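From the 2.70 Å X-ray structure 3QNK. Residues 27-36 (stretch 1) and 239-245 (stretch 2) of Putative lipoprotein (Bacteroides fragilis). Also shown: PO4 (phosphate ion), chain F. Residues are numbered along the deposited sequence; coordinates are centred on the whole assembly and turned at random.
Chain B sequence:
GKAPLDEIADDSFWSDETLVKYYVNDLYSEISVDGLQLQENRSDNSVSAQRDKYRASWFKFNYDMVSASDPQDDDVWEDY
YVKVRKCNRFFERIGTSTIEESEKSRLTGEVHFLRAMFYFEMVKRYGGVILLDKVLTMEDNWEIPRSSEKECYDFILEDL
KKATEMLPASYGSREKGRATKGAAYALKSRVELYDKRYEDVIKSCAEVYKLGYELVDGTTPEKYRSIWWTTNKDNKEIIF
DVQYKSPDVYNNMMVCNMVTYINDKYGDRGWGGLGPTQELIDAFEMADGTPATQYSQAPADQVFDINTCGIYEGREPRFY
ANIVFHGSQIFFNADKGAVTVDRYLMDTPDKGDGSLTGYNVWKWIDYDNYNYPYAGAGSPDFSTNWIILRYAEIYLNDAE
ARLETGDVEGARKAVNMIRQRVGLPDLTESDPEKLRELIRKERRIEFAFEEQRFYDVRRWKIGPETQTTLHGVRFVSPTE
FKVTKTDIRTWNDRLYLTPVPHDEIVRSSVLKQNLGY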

# COMPACT_ATOMS: atom_id res chain seq x y z
N LEU B 27 -6.19 14.57 6.67
CA LEU B 27 -7.28 13.61 6.85
C LEU B 27 -8.23 13.67 5.66
O LEU B 27 -8.69 12.62 5.19
CB LEU B 27 -8.03 13.83 8.17
CG LEU B 27 -7.26 13.59 9.45
CD1 LEU B 27 -8.02 14.10 10.65
CD2 LEU B 27 -6.99 12.14 9.66
N TYR B 28 -8.48 14.86 5.12
CA TYR B 28 -9.30 15.00 3.92
C TYR B 28 -8.58 14.38 2.73
O TYR B 28 -9.22 13.75 1.89
CB TYR B 28 -9.62 16.48 3.63
CG TYR B 28 -10.82 17.04 4.36
CD1 TYR B 28 -12.12 16.79 3.91
CD2 TYR B 28 -10.66 17.90 5.45
CE1 TYR B 28 -13.23 17.34 4.56
CE2 TYR B 28 -11.76 18.44 6.12
CZ TYR B 28 -13.05 18.17 5.66
OH TYR B 28 -14.14 18.70 6.32
N SER B 29 -7.24 14.53 2.68
CA SER B 29 -6.40 13.99 1.60
C SER B 29 -6.43 12.45 1.60
O SER B 29 -6.13 11.83 0.58
CB SER B 29 -4.97 14.53 1.70
OG SER B 29 -4.03 13.57 2.15
N GLU B 30 -6.86 11.84 2.73
CA GLU B 30 -6.99 10.39 2.85
C GLU B 30 -8.24 9.88 2.15
O GLU B 30 -8.41 8.67 2.05
CB GLU B 30 -6.97 9.95 4.32
CG GLU B 30 -5.59 9.97 4.96
CD GLU B 30 -4.50 9.10 4.36
OE1 GLU B 30 -4.82 8.11 3.66
OE2 GLU B 30 -3.31 9.40 4.63
N ILE B 31 -9.11 10.77 1.64
CA ILE B 31 -10.29 10.33 0.89
C ILE B 31 -9.78 9.76 -0.43
O ILE B 31 -9.07 10.46 -1.18
CB ILE B 31 -11.35 11.46 0.68
CG1 ILE B 31 -11.93 11.95 2.01
CG2 ILE B 31 -12.46 10.98 -0.27
CD1 ILE B 31 -12.60 13.31 1.89
N SER B 32 -10.08 8.49 -0.70
CA SER B 32 -9.62 7.83 -1.92
C SER B 32 -10.73 7.70 -2.95
O SER B 32 -11.89 7.43 -2.60
CB SER B 32 -9.08 6.44 -1.60
OG SER B 32 -8.02 6.50 -0.68
N VAL B 33 -10.36 7.86 -4.23
CA VAL B 33 -11.26 7.69 -5.38
C VAL B 33 -10.67 6.61 -6.29
O VAL B 33 -9.50 6.71 -6.69
CB VAL B 33 -11.52 8.99 -6.17
CG1 VAL B 33 -12.65 8.80 -7.18
CG2 VAL B 33 -11.81 10.16 -5.22
N ASP B 34 -11.46 5.59 -6.58
CA ASP B 34 -11.04 4.53 -7.49
C ASP B 34 -11.25 5.02 -8.92
O ASP B 34 -12.39 5.00 -9.42
CB ASP B 34 -11.84 3.23 -7.24
CG ASP B 34 -11.48 2.05 -8.14
OD1 ASP B 34 -10.47 2.15 -8.90
OD2 ASP B 34 -12.19 1.00 -8.06
N GLY B 35 -10.16 5.48 -9.54
CA GLY B 35 -10.17 5.97 -10.91
C GLY B 35 -10.64 4.95 -11.93
O GLY B 35 -11.19 5.32 -12.97
N LEU B 36 -10.47 3.64 -11.61
CA LEU B 36 -10.81 2.52 -12.48
C LEU B 36 -12.23 1.98 -12.25
O LEU B 36 -12.74 1.21 -13.10
CB LEU B 36 -9.78 1.42 -12.30
CG LEU B 36 -8.43 1.81 -12.86
CD1 LEU B 36 -7.32 1.18 -12.06
CD2 LEU B 36 -8.33 1.50 -14.35
P PO4 F . -12.75 3.41 -2.99
O1 PO4 F . -13.50 1.99 -3.19
O2 PO4 F . -11.22 3.22 -2.45
O3 PO4 F . -13.00 4.36 -4.28
O4 PO4 F . -13.50 4.21 -1.85
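Stretch 2, residues 239-245: IFDVQYK

What forms the apolar centre of the contact? Val33 and Ile31 of stretch 1 meet Val242 and Tyr244 of stretch 2, all four with their CA-to-CB bonds pointing toward the other stretch. Val33 CG2 lies 3.7 Å from Val242 CG2, while Ile31 CG2 approaches Val242 CG1 at 4.1 Å, so the two branches of Val242 each find a neighbour. Val33 also covers one face of the Tyr244 ring: its CB stands 3.9 Å from the ring centroid, only 11° off the normal, a CH-pi contact, and is 3.8 Å from Tyr244 CG.

How do the backbones run past each other? Stretch 2 turns a corner at Ile239 and Phe240, and strand runs through Val242 to its end at Tyr244; Ile31 to Val33 are extended but belong to a loop. The two stretches run in broadly the same direction, Ile31 CA being 8.2 Å from Val242 CA and Val33 CA 7.1 Å from Tyr244 CA. Alternation turns Ser32, Asp34 and Gln243 away, and side chains rather than a clear backbone hydrogen bond join the stretches.

What closes the end near the helix? Phe240, with chi1 in t, presents its ring edge to stretch 1: its CZ is 3.8 Å from Ile31 CD1, and its CE1 is 4.2 Å from Tyr28 CE1. The Tyr28 ring is met at its edge too. Tyr28 starts sideways, but its ring brings it within reach.

Where does the contact turn polar? At the far end Val33 O lies 3.4 Å from Tyr244 OH; beside it Gly35, with no side chain, brings its CA to 4.1 Å from Tyr244 CE2, an apolar contact. Beyond these, Asp34 turns from stretch 2: its OD1 accepts a hydrogen bond from Leu36 N at 3.1 Å, within stretch 1, and its backbone N gives a weak one to O3 of the bound phosphate at 3.0 Å.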

# COMPACT_ATOMS: atom_id res chain seq x y z
N ILE B 239 -23.52 18.11 -2.46
CA ILE B 239 -23.56 18.10 -0.99
C ILE B 239 -22.11 17.89 -0.51
O ILE B 239 -21.66 18.63 0.35
CB ILE B 239 -24.57 17.09 -0.41
CG1 ILE B 239 -26.01 17.52 -0.72
CG2 ILE B 239 -24.37 16.93 1.08
CD1 ILE B 239 -27.13 16.51 -0.35
N PHE B 240 -21.39 16.92 -1.08
CA PHE B 240 -19.99 16.62 -0.77
C PHE B 240 -19.28 16.08 -2.00
O PHE B 240 -19.77 15.15 -2.64
CB PHE B 240 -19.83 15.63 0.42
CG PHE B 240 -18.41 15.55 0.94
CD1 PHE B 240 -17.87 16.56 1.72
CD2 PHE B 240 -17.60 14.48 0.60
CE1 PHE B 240 -16.54 16.50 2.16
CE2 PHE B 240 -16.28 14.41 1.05
CZ PHE B 240 -15.76 15.42 1.83
N ASP B 241 -18.12 16.67 -2.32
CA ASP B 241 -17.31 16.24 -3.46
C ASP B 241 -15.80 16.36 -3.18
O ASP B 241 -15.38 16.92 -2.17
CB ASP B 241 -17.67 17.03 -4.74
CG ASP B 241 -17.41 18.54 -4.72
OD1 ASP B 241 -16.90 19.06 -3.68
OD2 ASP B 241 -17.74 19.20 -5.73
N VAL B 242 -15.01 15.81 -4.11
CA VAL B 242 -13.55 15.85 -4.16
C VAL B 242 -13.15 16.09 -5.61
O VAL B 242 -13.73 15.49 -6.52
CB VAL B 242 -12.82 14.61 -3.54
CG1 VAL B 242 -12.88 14.64 -2.02
CG2 VAL B 242 -13.36 13.31 -4.06
N GLN B 243 -12.21 17.00 -5.84
CA GLN B 243 -11.68 17.26 -7.18
C GLN B 243 -10.47 16.35 -7.28
O GLN B 243 -9.44 16.61 -6.67
CB GLN B 243 -11.37 18.75 -7.44
CG GLN B 243 -12.62 19.64 -7.48
CD GLN B 243 -13.25 19.86 -6.12
OE1 GLN B 243 -12.59 20.23 -5.14
NE2 GLN B 243 -14.55 19.60 -6.00
N TYR B 244 -10.69 15.17 -7.88
CA TYR B 244 -9.68 14.12 -7.98
C TYR B 244 -8.82 14.32 -9.20
O TYR B 244 -9.30 14.24 -10.33
CB TYR B 244 -10.36 12.74 -7.99
CG TYR B 244 -9.43 11.55 -8.13
CD1 TYR B 244 -8.44 11.28 -7.18
CD2 TYR B 244 -9.59 10.64 -9.17
CE1 TYR B 244 -7.60 10.18 -7.30
CE2 TYR B 244 -8.76 9.52 -9.29
CZ TYR B 244 -7.78 9.29 -8.35
OH TYR B 244 -6.98 8.18 -8.48
N LYS B 245 -7.54 14.64 -8.95
CA LYS B 245 -6.52 14.83 -9.99
C LYS B 245 -5.39 13.87 -9.65
O LYS B 245 -4.56 14.18 -8.79
CB LYS B 245 -6.05 16.29 -10.08